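Activating signal cointegrator 1 complex subunit 2 (Homo sapiens, PDB 6YXQ) binds polyubiquitin chains and brings ASCC3 and ALKBH3 to DNA damage as part of the ASCC complex, and also takes part in rescuing stalled ribosomes. Local coordinates at residues P203-V208 with H277-R282; L236-M241 with I291-S296; L251-T256 with Q314-S319; S285-A290 with K365-D370. One frame throughout, in Å; residues are numbered along the deposited sequence.

Interaction 1: residues P203-V208 with H277-R282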
loop_
_atom_site.group_PDB
_atom_site.type_symbol
_atom_site.label_atom_id
_atom_site.label_comp_id
_atom_site.label_asym_id
_atom_site.label_seq_id
_atom_site.Cartn_x
_atom_site.Cartn_y
_atom_site.Cartn_z
ATOM N N PRO B 203 -7.233 11.030 19.537
ATOM C CA PRO B 203 -6.310 11.622 20.520
ATOM C C PRO B 203 -4.843 11.390 20.189
ATOM O O PRO B 203 -4.027 12.302 20.382
ATOM C CB PRO B 203 -6.721 10.946 21.832
ATOM C CG PRO B 203 -8.145 10.614 21.648
ATOM C CD PRO B 203 -8.320 10.284 20.198
ATOM N N THR B 204 -4.485 10.208 19.678
ATOM C CA THR B 204 -3.095 9.976 19.292
ATOM C C THR B 204 -2.715 10.862 18.114
ATOM O O THR B 204 -1.647 11.488 18.110
ATOM C CB THR B 204 -2.868 8.504 18.953
ATOM O OG1 THR B 204 -3.293 8.254 17.609
ATOM C CG2 THR B 204 -3.645 7.608 19.905
ATOM N N ILE B 205 -3.601 10.949 17.117
ATOM C CA ILE B 205 -3.342 11.775 15.935
ATOM C C ILE B 205 -3.008 13.201 16.348
ATOM O O ILE B 205 -1.946 13.739 16.007
ATOM C CB ILE B 205 -4.550 11.751 14.982
ATOM C CG1 ILE B 205 -4.787 10.334 14.448
ATOM C CG2 ILE B 205 -4.341 12.751 13.860
ATOM C CD1 ILE B 205 -5.869 10.243 13.391
ATOM N N LEU B 206 -3.919 13.830 17.093
ATOM C CA LEU B 206 -3.675 15.179 17.593
ATOM C C LEU B 206 -2.381 15.243 18.381
ATOM O O LEU B 206 -1.623 16.215 18.264
ATOM C CB LEU B 206 -4.841 15.640 18.468
ATOM C CG LEU B 206 -6.160 15.895 17.748
ATOM C CD1 LEU B 206 -7.295 16.010 18.756
ATOM C CD2 LEU B 206 -6.071 17.140 16.883
ATOM N N GLN B 207 -2.110 14.208 19.188
ATOM C CA GLN B 207 -0.870 14.170 19.954
ATOM C C GLN B 207 0.331 14.359 19.040
ATOM O O GLN B 207 1.242 15.143 19.348
ATOM C CB GLN B 207 -0.768 12.855 20.720
ATOM C CG GLN B 207 0.414 12.787 21.650
ATOM C CD GLN B 207 0.452 13.959 22.599
ATOM O OE1 GLN B 207 -0.553 14.292 23.226
ATOM N NE2 GLN B 207 1.611 14.596 22.709
ATOM N N VAL B 208 0.313 13.683 17.886
ATOM C CA VAL B 208 1.346 13.882 16.872
ATOM C C VAL B 208 1.643 15.367 16.707
ATOM O O VAL B 208 2.770 15.824 16.940
ATOM C CB VAL B 208 0.915 13.241 15.543
ATOM C CG1 VAL B 208 1.964 13.487 14.468
ATOM C CG2 VAL B 208 0.657 11.750 15.733
ATOM N N HIS B 277 -13.563 16.000 17.944
ATOM C CA HIS B 277 -12.358 16.248 18.724
ATOM C C HIS B 277 -11.782 17.635 18.468
ATOM O O HIS B 277 -10.574 17.842 18.632
ATOM C CB HIS B 277 -11.309 15.173 18.439
ATOM C CG HIS B 277 -11.644 13.829 19.015
ATOM N ND1 HIS B 277 -11.042 13.336 20.151
ATOM C CD2 HIS B 277 -12.516 12.877 18.608
ATOM C CE1 HIS B 277 -11.526 12.136 20.419
ATOM N NE2 HIS B 277 -12.421 11.834 19.496
ATOM N N ASP B 278 -12.624 18.588 18.063
ATOM C CA ASP B 278 -12.231 19.988 17.893
ATOM C C ASP B 278 -11.066 20.126 16.911
ATOM O O ASP B 278 -10.083 20.824 17.172
ATOM C CB ASP B 278 -11.898 20.621 19.247
ATOM C CG ASP B 278 -11.925 22.142 19.209
ATOM O OD1 ASP B 278 -12.596 22.710 18.315
ATOM O OD2 ASP B 278 -11.272 22.765 20.077
ATOM N N PHE B 279 -11.191 19.465 15.756
ATOM C CA PHE B 279 -10.050 19.346 14.850
ATOM C C PHE B 279 -9.778 20.639 14.086
ATOM O O PHE B 279 -8.616 21.043 13.949
ATOM C CB PHE B 279 -10.264 18.189 13.872
ATOM C CG PHE B 279 -8.990 17.649 13.291
ATOM C CD1 PHE B 279 -8.244 16.709 13.980
ATOM C CD2 PHE B 279 -8.532 18.088 12.061
ATOM C CE1 PHE B 279 -7.062 16.213 13.450
ATOM C CE2 PHE B 279 -7.349 17.599 11.524
ATOM C CZ PHE B 279 -6.613 16.660 12.223
ATOM N N CYS B 280 -10.831 21.289 13.575
ATOM C CA CYS B 280 -10.655 22.536 12.830
ATOM C C CYS B 280 -9.860 23.564 13.618
ATOM O O CYS B 280 -8.976 24.228 13.064
ATOM C CB CYS B 280 -12.011 23.125 12.441
ATOM S SG CYS B 280 -12.876 22.270 11.127
ATOM N N TYR B 281 -10.176 23.731 14.906
ATOM C CA TYR B 281 -9.420 24.685 15.709
ATOM C C TYR B 281 -8.007 24.183 15.973
ATOM O O TYR B 281 -7.046 24.966 15.949
ATOM C CB TYR B 281 -10.128 24.970 17.035
ATOM C CG TYR B 281 -9.253 25.752 17.993
ATOM C CD1 TYR B 281 -8.909 27.070 17.723
ATOM C CD2 TYR B 281 -8.736 25.163 19.138
ATOM C CE1 TYR B 281 -8.091 27.788 18.576
ATOM C CE2 TYR B 281 -7.915 25.874 20.001
ATOM C CZ TYR B 281 -7.597 27.185 19.714
ATOM O OH TYR B 281 -6.782 27.897 20.564
ATOM N N ARG B 282 -7.857 22.883 16.227
ATOM C CA ARG B 282 -6.541 22.362 16.573
ATOM C C ARG B 282 -5.558 22.551 15.426
ATOM O O ARG B 282 -4.409 22.954 15.643
ATOM C CB ARG B 282 -6.645 20.894 16.974
ATOM C CG ARG B 282 -6.985 20.690 18.448
ATOM C CD ARG B 282 -5.906 21.262 19.347
ATOM N NE ARG B 282 -4.715 20.413 19.395
ATOM C CZ ARG B 282 -4.599 19.328 20.156
ATOM N NH1 ARG B 282 -5.607 18.948 20.935
ATOM N NH2 ARG B 282 -3.476 18.619 20.140
#
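H277, in the loop just before its helix, begins the contact by setting its imidazole obliquely against the ring of P203, CE1 to CD at 3.7 Å. The polar tip of the imidazole is held by D199, one turn earlier on the helix of P203, so NE2 anchors the ring while CE1 does the packing. The carbonyl O of H277 also lies 3.8 Å from CD1 of L206. F279 follows with CG anti to the backbone N (chi1 -157°), which swings its ring forward until CD1 is 3.7 Å from CD2 of L206; CG2 of I205 looks at the ring's edge from farther off. Helices 193-216 and 279-300 are thereby joined within the helical, ASCC3-binding N-terminal part of ASCC2, and I205 also packs on L14 of the ASCC3 chain. R282 bends at chi2 and chi3, bringing its guanidinium over L206, whose CD2 stands 4.2 Å above the centre of one face. An alanine in place of R282 would remove the guanidinium and the methylenes beyond CB, and would probably leave L206 less well covered. The guanidinium NH2 lies 3.7 Å from CB of L206, a packing contact without a hydrogen bond.

Interaction 2: residues L236-M241 with I291-S296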
loop_
_atom_site.group_PDB
_atom_site.type_symbol
_atom_site.label_atom_id
_atom_site.label_comp_id
_atom_site.label_asym_id
_atom_site.label_seq_id
_atom_site.Cartn_x
_atom_site.Cartn_y
_atom_site.Cartn_z
ATOM N N LEU B 236 15.327 23.168 20.930
ATOM C CA LEU B 236 15.727 24.294 20.103
ATOM C C LEU B 236 14.696 24.598 19.027
ATOM O O LEU B 236 14.141 23.693 18.400
ATOM C CB LEU B 236 17.079 24.013 19.455
ATOM C CG LEU B 236 18.239 24.008 20.440
ATOM C CD1 LEU B 236 19.503 23.511 19.750
ATOM C CD2 LEU B 236 18.416 25.400 21.030
ATOM N N THR B 237 14.456 25.890 18.809
ATOM C CA THR B 237 13.585 26.321 17.732
ATOM C C THR B 237 14.184 25.911 16.386
ATOM O O THR B 237 15.379 25.621 16.294
ATOM C CB THR B 237 13.379 27.834 17.792
ATOM O OG1 THR B 237 14.617 28.501 17.508
ATOM C CG2 THR B 237 12.874 28.248 19.171
ATOM N N PRO B 238 13.363 25.853 15.333
ATOM C CA PRO B 238 13.888 25.442 14.020
ATOM C C PRO B 238 15.082 26.252 13.541
ATOM O O PRO B 238 15.893 25.735 12.760
ATOM C CB PRO B 238 12.678 25.622 13.093
ATOM C CG PRO B 238 11.499 25.425 13.973
ATOM C CD PRO B 238 11.888 25.914 15.345
ATOM N N SER B 239 15.224 27.502 13.986
ATOM C CA SER B 239 16.361 28.308 13.552
ATOM C C SER B 239 17.673 27.779 14.112
ATOM O O SER B 239 18.726 27.941 13.485
ATOM C CB SER B 239 16.156 29.765 13.962
ATOM O OG SER B 239 14.805 30.148 13.776
ATOM N N ASP B 240 17.631 27.127 15.273
ATOM C CA ASP B 240 18.837 26.659 15.948
ATOM C C ASP B 240 19.074 25.168 15.761
ATOM O O ASP B 240 20.195 24.758 15.456
ATOM C CB ASP B 240 18.756 26.998 17.438
ATOM C CG ASP B 240 18.223 28.389 17.673
ATOM O OD1 ASP B 240 18.709 29.315 16.990
ATOM O OD2 ASP B 240 17.324 28.559 18.528
HETATM N N MSE B 241 18.034 24.358 15.932
HETATM C CA MSE B 241 18.113 22.907 15.832
HETATM C C MSE B 241 18.989 22.383 14.686
HETATM O O MSE B 241 19.107 23.021 13.631
HETATM C CB MSE B 241 16.707 22.344 15.692
HETATM C CG MSE B 241 16.070 22.609 14.358
HETATM SE SE MSE B 241 14.414 21.580 14.266
HETATM C CE MSE B 241 13.676 21.836 16.020
ATOM N N ILE B 291 3.819 27.186 11.517
ATOM C CA ILE B 291 4.172 27.598 10.155
ATOM C C ILE B 291 5.123 28.805 10.124
ATOM O O ILE B 291 6.135 28.744 9.421
ATOM C CB ILE B 291 2.918 27.820 9.325
ATOM C CG1 ILE B 291 2.137 26.510 9.144
ATOM C CG2 ILE B 291 3.253 28.479 7.992
ATOM C CD1 ILE B 291 3.005 25.289 8.861
ATOM N N PRO B 292 4.833 29.916 10.821
ATOM C CA PRO B 292 5.750 31.075 10.715
ATOM C C PRO B 292 7.191 30.767 11.094
ATOM O O PRO B 292 8.121 31.138 10.358
ATOM C CB PRO B 292 5.112 32.095 11.668
ATOM C CG PRO B 292 3.663 31.740 11.678
ATOM C CD PRO B 292 3.639 30.249 11.612
ATOM N N GLU B 293 7.404 30.100 12.228
ATOM C CA GLU B 293 8.765 29.870 12.702
ATOM C C GLU B 293 9.546 28.992 11.730
ATOM O O GLU B 293 10.703 29.288 11.405
ATOM C CB GLU B 293 8.733 29.248 14.102
ATOM C CG GLU B 293 10.096 29.005 14.724
ATOM C CD GLU B 293 10.879 30.285 14.933
ATOM O OE1 GLU B 293 10.263 31.305 15.317
ATOM O OE2 GLU B 293 12.110 30.271 14.707
HETATM N N MSE B 294 8.924 27.925 11.241
HETATM C CA MSE B 294 9.578 27.005 10.320
HETATM C C MSE B 294 9.838 27.650 8.965
HETATM O O MSE B 294 10.877 27.416 8.343
HETATM C CB MSE B 294 8.738 25.746 10.136
HETATM C CG MSE B 294 8.205 25.123 11.412
HETATM SE SE MSE B 294 7.875 23.244 11.039
HETATM C CE MSE B 294 6.097 22.949 11.639
ATOM N N GLU B 295 8.881 28.458 8.504
ATOM C CA GLU B 295 9.105 29.254 7.301
ATOM C C GLU B 295 10.356 30.112 7.443
ATOM O O GLU B 295 11.260 30.063 6.594
ATOM C CB GLU B 295 7.887 30.131 7.021
ATOM C CG GLU B 295 6.977 29.623 5.917
ATOM C CD GLU B 295 6.015 30.695 5.436
ATOM O OE1 GLU B 295 5.136 30.383 4.603
ATOM O OE2 GLU B 295 6.143 31.853 5.892
ATOM N N SER B 296 10.429 30.903 8.521
ATOM C CA SER B 296 11.569 31.798 8.692
ATOM C C SER B 296 12.870 31.020 8.826
ATOM O O SER B 296 13.903 31.432 8.287
ATOM C CB SER B 296 11.367 32.703 9.906
ATOM O OG SER B 296 12.508 33.530 10.096
#
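Two carboxylates are the flat groups of this contact, and each is met by a hydroxyl. OG1 of T237 comes to OD2 of D240 from well above the carboxylate plane, 64° out of it, at 2.9 Å. The second carboxylate, that of E293, crosses to the other segment, where OE2 takes a weak hydrogen bond from OG of S239 at 2.9 Å. K300 is a further, equally weak partner of the serine hydroxyl. E293 gets there with CG anti to the backbone N (chi1 -178°) and a bend at chi2, so its stem passes obliquely beside P238 and CG lies 3.6 Å from CD of the proline. Here a turn in the linker between helices 193-216 and 243-266 is laid against helix 279-300: the carbonyl O of T237 accepts the backbone N-H of both D240 and M241, and P238 stands at the start of the bend thus closed. The tip of the proline ring, CG of P238, also meets M294 more loosely, 4.2 Å from CG of that residue, a selenomethionine whose end goes on to L253. P238 also touches A297 and, on helix 243-266, L246. T237, seen phosphorylated in another structure of this protein, is unmodified here.

Interaction 3: residues L251-T256 with Q314-S319; sequences LYLCDT and QRLSHS
Helices 243-266 and 306-340 pack here as neighbours running in broadly the same direction, the axes of the two short segments inclined at 36° and 8.9 Å apart at closest approach. The contact is buried, between the helices and the bound ASCC3 chain: D255 and H318 both bond to backbone N-H groups of ASCC3.

Between 251-256 and 314-319 no hydrogen bond forms, and the segments are held by packing. L253, with CG anti to its backbone N, brings CG within 4.1 Å of CB of S319, while its CD2 meets CD1 of L316 at 4.3 Å. A second kind of contact sets a methyl over a charged plate: CD2 of L251 lies over one face of the R315 guanidinium, 3.4 Å from NE and displaced toward the rim. The arginine is extended from CG to NE, and its charge is engaged beyond the contact by D311 and by the carbonyl of F106.

The hydroxyl of S319 bonds within its own helix. OG turns back to the carbonyl O of R315, which also takes the backbone N-H of S319, and the same hydroxyl oxygen of S319 sits 3.4 Å from CA of C254. An alanine in place of S319 would remove this oxygen and its bond to R315 O, and would probably leave the packing against C254 looser.

The last kind is sulfur-aromatic: SG of C254 approaches the H318 ring obliquely, 3.6 Å from CD2, while NE2 of that ring is hydrogen-bonded to T258, farther along helix 243-266.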
loop_
_atom_site.group_PDB
_atom_site.type_symbol
_atom_site.label_atom_id
_atom_site.label_comp_id
_atom_site.label_asym_id
_atom_site.label_seq_id
_atom_site.Cartn_x
_atom_site.Cartn_y
_atom_site.Cartn_z
ATOM N N LEU B 251 9.490 16.240 7.405
ATOM C CA LEU B 251 9.121 15.008 6.710
ATOM C C LEU B 251 7.959 14.316 7.409
ATOM O O LEU B 251 7.005 13.868 6.760
ATOM C CB LEU B 251 10.325 14.069 6.625
ATOM C CG LEU B 251 11.420 14.359 5.597
ATOM C CD1 LEU B 251 12.597 13.429 5.816
ATOM C CD2 LEU B 251 10.887 14.226 4.181
ATOM N N TYR B 252 8.030 14.224 8.735
ATOM C CA TYR B 252 6.938 13.682 9.534
ATOM C C TYR B 252 5.660 14.484 9.332
ATOM O O TYR B 252 4.578 13.917 9.138
ATOM C CB TYR B 252 7.361 13.682 11.002
ATOM C CG TYR B 252 6.473 12.912 11.950
ATOM C CD1 TYR B 252 5.837 11.740 11.560
ATOM C CD2 TYR B 252 6.291 13.352 13.247
ATOM C CE1 TYR B 252 5.031 11.037 12.441
ATOM C CE2 TYR B 252 5.494 12.658 14.129
ATOM C CZ TYR B 252 4.867 11.506 13.724
ATOM O OH TYR B 252 4.077 10.831 14.620
ATOM N N LEU B 253 5.768 15.814 9.370
ATOM C CA LEU B 253 4.593 16.659 9.197
ATOM C C LEU B 253 3.978 16.472 7.815
ATOM O O LEU B 253 2.752 16.362 7.685
ATOM C CB LEU B 253 4.966 18.123 9.427
ATOM C CG LEU B 253 3.875 19.152 9.127
ATOM C CD1 LEU B 253 2.706 19.048 10.105
ATOM C CD2 LEU B 253 4.470 20.546 9.146
ATOM N N CYS B 254 4.816 16.436 6.773
ATOM C CA CYS B 254 4.339 16.245 5.405
ATOM C C CYS B 254 3.642 14.899 5.243
ATOM O O CYS B 254 2.556 14.818 4.651
ATOM C CB CYS B 254 5.509 16.361 4.427
ATOM S SG CYS B 254 5.049 16.088 2.704
ATOM N N ASP B 255 4.266 13.826 5.746
ATOM C CA ASP B 255 3.627 12.515 5.680
ATOM C C ASP B 255 2.289 12.531 6.399
ATOM O O ASP B 255 1.296 12.001 5.886
ATOM C CB ASP B 255 4.535 11.437 6.275
ATOM C CG ASP B 255 3.868 10.054 6.318
ATOM O OD1 ASP B 255 4.097 9.258 5.386
ATOM O OD2 ASP B 255 3.143 9.752 7.282
ATOM N N THR B 256 2.245 13.164 7.576
ATOM C CA THR B 256 1.037 13.161 8.395
ATOM C C THR B 256 -0.102 13.900 7.704
ATOM O O THR B 256 -1.236 13.401 7.638
ATOM C CB THR B 256 1.342 13.788 9.755
ATOM O OG1 THR B 256 2.470 13.129 10.345
ATOM C CG2 THR B 256 0.146 13.672 10.673
ATOM N N GLN B 314 9.456 22.977 -0.221
ATOM C CA GLN B 314 8.396 22.336 -0.995
ATOM C C GLN B 314 7.478 21.527 -0.092
ATOM O O GLN B 314 6.247 21.625 -0.182
ATOM C CB GLN B 314 8.996 21.441 -2.080
ATOM C CG GLN B 314 9.724 22.199 -3.168
ATOM C CD GLN B 314 8.782 22.986 -4.047
ATOM O OE1 GLN B 314 7.755 22.470 -4.498
ATOM N NE2 GLN B 314 9.119 24.248 -4.286
ATOM N N ARG B 315 8.070 20.730 0.801
ATOM C CA ARG B 315 7.281 19.892 1.701
ATOM C C ARG B 315 6.453 20.728 2.667
ATOM O O ARG B 315 5.296 20.395 2.943
ATOM C CB ARG B 315 8.199 18.941 2.468
ATOM C CG ARG B 315 8.980 18.018 1.557
ATOM C CD ARG B 315 9.801 16.983 2.312
ATOM N NE ARG B 315 10.548 16.152 1.373
ATOM C CZ ARG B 315 10.025 15.116 0.729
ATOM N NH1 ARG B 315 8.759 14.778 0.944
ATOM N NH2 ARG B 315 10.765 14.418 -0.126
ATOM N N LEU B 316 7.022 21.814 3.195
ATOM C CA LEU B 316 6.283 22.668 4.119
ATOM C C LEU B 316 5.085 23.315 3.437
ATOM O O LEU B 316 3.986 23.354 4.004
ATOM C CB LEU B 316 7.208 23.736 4.699
ATOM C CG LEU B 316 6.582 24.651 5.751
ATOM C CD1 LEU B 316 6.027 23.822 6.903
ATOM C CD2 LEU B 316 7.578 25.698 6.250
ATOM N N SER B 317 5.275 23.832 2.219
ATOM C CA SER B 317 4.153 24.432 1.502
ATOM C C SER B 317 3.094 23.390 1.165
ATOM O O SER B 317 1.887 23.651 1.290
ATOM C CB SER B 317 4.657 25.130 0.243
ATOM O OG SER B 317 5.853 25.834 0.520
ATOM N N HIS B 318 3.527 22.195 0.753
ATOM C CA HIS B 318 2.594 21.097 0.541
ATOM C C HIS B 318 1.804 20.789 1.811
ATOM O O HIS B 318 0.586 20.571 1.758
ATOM C CB HIS B 318 3.368 19.873 0.052
ATOM C CG HIS B 318 2.562 18.618 -0.008
ATOM N ND1 HIS B 318 1.849 18.241 -1.126
ATOM C CD2 HIS B 318 2.373 17.637 0.907
ATOM C CE1 HIS B 318 1.247 17.088 -0.893
ATOM N NE2 HIS B 318 1.547 16.701 0.334
ATOM N N SER B 319 2.475 20.792 2.966
ATOM C CA SER B 319 1.792 20.466 4.215
ATOM C C SER B 319 0.774 21.534 4.577
ATOM O O SER B 319 -0.319 21.219 5.060
ATOM C CB SER B 319 2.799 20.287 5.355
ATOM O OG SER B 319 3.965 19.619 4.917
#

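Interaction 4: residues S285-A290 with K365-D370; sequences SFYEAA and KRFLRD
Y287 and F367 stand nearly crosswise, the edge of the phenylalanine ring turned toward the face of the tyrosine in an offset edge-to-face pair, with planes at 66° and centroids 5.6 Å apart. Both side chains leave with CG anti to the backbone N, and the approach is completed by CD1 of Y287 resting 3.7 Å from CB of F367. Farther along the tyrosine, the carboxylate of D370 is turned almost perpendicular to the ring, 83° between the planes, with OD2 lying in the ring plane at its edge. The hydroxyl OH donates to the anti lone pair of that OD2 at 2.9 Å and is itself bonded by R320. Helices 279-300 and 365-374 thus cross steeply, at 110° between the short segments, within the helical bundle of this region. OD2 of D370 is gripped a second time inside its own helix by R366, whose NE forms a salt bridge at 2.7 Å from above the carboxylate plane. E288 reaches the same helix nearer its start: bent at chi2, it places OE2 at the first turn of helix 365-374, where it accepts two backbone N-H groups. That of R366 meets it nearly along the C-O axis; that of F367, 3.3 Å away, comes from above the carboxylate plane. The positive end of the helix would probably favour the ionised form of this glutamate.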
loop_
_atom_site.group_PDB
_atom_site.type_symbol
_atom_site.label_atom_id
_atom_site.label_comp_id
_atom_site.label_asym_id
_atom_site.label_seq_id
_atom_site.Cartn_x
_atom_site.Cartn_y
_atom_site.Cartn_z
ATOM N N SER B 285 -4.755 26.457 14.989
ATOM C CA SER B 285 -3.786 26.972 15.949
ATOM C C SER B 285 -2.418 26.335 15.750
ATOM O O SER B 285 -1.391 26.999 15.937
ATOM C CB SER B 285 -4.282 26.749 17.371
ATOM O OG SER B 285 -4.997 25.540 17.438
ATOM N N PHE B 286 -2.379 25.051 15.374
ATOM C CA PHE B 286 -1.104 24.442 15.021
ATOM C C PHE B 286 -0.463 25.172 13.856
ATOM O O PHE B 286 0.749 25.399 13.852
ATOM C CB PHE B 286 -1.286 22.968 14.669
ATOM C CG PHE B 286 -0.059 22.344 14.065
ATOM C CD1 PHE B 286 0.953 21.856 14.875
ATOM C CD2 PHE B 286 0.091 22.260 12.690
ATOM C CE1 PHE B 286 2.088 21.291 14.327
ATOM C CE2 PHE B 286 1.228 21.697 12.134
ATOM C CZ PHE B 286 2.227 21.213 12.952
ATOM N N TYR B 287 -1.259 25.506 12.836
ATOM C CA TYR B 287 -0.766 26.293 11.713
ATOM C C TYR B 287 -0.143 27.590 12.205
ATOM O O TYR B 287 1.012 27.899 11.890
ATOM C CB TYR B 287 -1.920 26.566 10.742
ATOM C CG TYR B 287 -1.495 26.985 9.353
ATOM C CD1 TYR B 287 -1.250 28.317 9.057
ATOM C CD2 TYR B 287 -1.347 26.054 8.339
ATOM C CE1 TYR B 287 -0.859 28.711 7.800
ATOM C CE2 TYR B 287 -0.955 26.437 7.073
ATOM C CZ TYR B 287 -0.712 27.772 6.808
ATOM O OH TYR B 287 -0.324 28.179 5.547
ATOM N N GLU B 288 -0.881 28.330 13.030
ATOM C CA GLU B 288 -0.372 29.594 13.556
ATOM C C GLU B 288 0.940 29.414 14.312
ATOM O O GLU B 288 1.868 30.214 14.158
ATOM C CB GLU B 288 -1.413 30.235 14.464
ATOM C CG GLU B 288 -2.300 31.199 13.745
ATOM C CD GLU B 288 -1.645 32.533 13.514
ATOM O OE1 GLU B 288 -0.616 32.808 14.161
ATOM O OE2 GLU B 288 -2.168 33.312 12.694
ATOM N N ALA B 289 1.031 28.384 15.152
ATOM C CA ALA B 289 2.231 28.218 15.966
ATOM C C ALA B 289 3.412 27.778 15.113
ATOM O O ALA B 289 4.495 28.374 15.163
ATOM C CB ALA B 289 1.973 27.208 17.084
ATOM N N ALA B 290 3.201 26.755 14.297
ATOM C CA ALA B 290 4.283 26.050 13.638
ATOM C C ALA B 290 4.756 26.777 12.387
ATOM O O ALA B 290 5.960 27.003 12.217
ATOM C CB ALA B 290 3.809 24.636 13.309
ATOM N N LYS B 365 -4.543 34.965 12.788
ATOM C CA LYS B 365 -4.587 35.836 11.613
ATOM C C LYS B 365 -3.782 35.272 10.445
ATOM O O LYS B 365 -4.210 35.373 9.290
ATOM C CB LYS B 365 -4.100 37.236 11.979
ATOM C CG LYS B 365 -4.973 37.959 12.998
ATOM C CD LYS B 365 -4.269 39.200 13.552
ATOM C CE LYS B 365 -4.180 40.320 12.511
ATOM N NZ LYS B 365 -3.525 41.546 13.048
ATOM N N ARG B 366 -2.622 34.672 10.718
ATOM C CA ARG B 366 -1.820 34.107 9.635
ATOM C C ARG B 366 -2.529 32.923 8.991
ATOM O O ARG B 366 -2.580 32.805 7.761
ATOM C CB ARG B 366 -0.444 33.687 10.153
ATOM C CG ARG B 366 0.329 32.781 9.202
ATOM C CD ARG B 366 0.564 33.448 7.859
ATOM N NE ARG B 366 1.142 32.523 6.894
ATOM C CZ ARG B 366 2.444 32.429 6.646
ATOM N NH1 ARG B 366 3.299 33.212 7.295
ATOM N NH2 ARG B 366 2.893 31.555 5.751
ATOM N N PHE B 367 -3.072 32.022 9.807
ATOM C CA PHE B 367 -3.855 30.933 9.245
ATOM C C PHE B 367 -5.085 31.463 8.525
ATOM O O PHE B 367 -5.454 30.957 7.462
ATOM C CB PHE B 367 -4.272 29.956 10.335
ATOM C CG PHE B 367 -5.397 29.059 9.925
ATOM C CD1 PHE B 367 -5.158 27.952 9.133
ATOM C CD2 PHE B 367 -6.699 29.336 10.309
ATOM C CE1 PHE B 367 -6.192 27.126 8.742
ATOM C CE2 PHE B 367 -7.737 28.515 9.919
ATOM C CZ PHE B 367 -7.482 27.409 9.135
ATOM N N LEU B 368 -5.746 32.473 9.098
ATOM C CA LEU B 368 -6.942 33.010 8.464
ATOM C C LEU B 368 -6.621 33.565 7.086
ATOM O O LEU B 368 -7.344 33.311 6.117
ATOM C CB LEU B 368 -7.570 34.091 9.340
ATOM C CG LEU B 368 -8.994 33.812 9.825
ATOM C CD1 LEU B 368 -9.551 35.044 10.516
ATOM C CD2 LEU B 368 -9.898 33.371 8.681
ATOM N N ARG B 369 -5.529 34.319 6.982
ATOM C CA ARG B 369 -5.157 34.946 5.718
ATOM C C ARG B 369 -4.931 33.900 4.632
ATOM O O ARG B 369 -5.523 33.973 3.549
ATOM C CB ARG B 369 -3.912 35.805 5.944
ATOM C CG ARG B 369 -3.265 36.388 4.708
ATOM C CD ARG B 369 -1.798 36.732 4.985
ATOM N NE ARG B 369 -1.538 37.046 6.390
ATOM C CZ ARG B 369 -0.332 37.025 6.949
ATOM N NH1 ARG B 369 0.730 36.698 6.221
ATOM N NH2 ARG B 369 -0.188 37.324 8.234
ATOM N N ASP B 370 -4.102 32.894 4.924
ATOM C CA ASP B 370 -3.792 31.844 3.954
ATOM C C ASP B 370 -5.026 31.006 3.619
ATOM O O ASP B 370 -5.288 30.697 2.442
ATOM C CB ASP B 370 -2.676 30.954 4.509
ATOM C CG ASP B 370 -1.355 31.703 4.694
ATOM O OD1 ASP B 370 -1.252 32.885 4.288
ATOM O OD2 ASP B 370 -0.416 31.108 5.261
#

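Overall arrangement
Helix 279-300 joins three of the four contacts: interactions 1, 4 and 2 follow one another along it, and interaction 3 packs beside it through L253 and L316. Interaction 3 is the most buried, works by apolar, methyl-over-guanidinium and sulfur packing, and reaches ASCC3 at its border, as interaction 1 does. The other three are only partly buried. Interaction 1 is likewise without hydrogen bonds across it, whereas interaction 2 relies on a loop proline and one weak bond, and interaction 4 is the most polar. Interactions 2 and 4 are tied directly by a salt bridge between E295 OE1 and R366 NH2, 2.8 Å long; V208 touching Y252 links interactions 1 and 3.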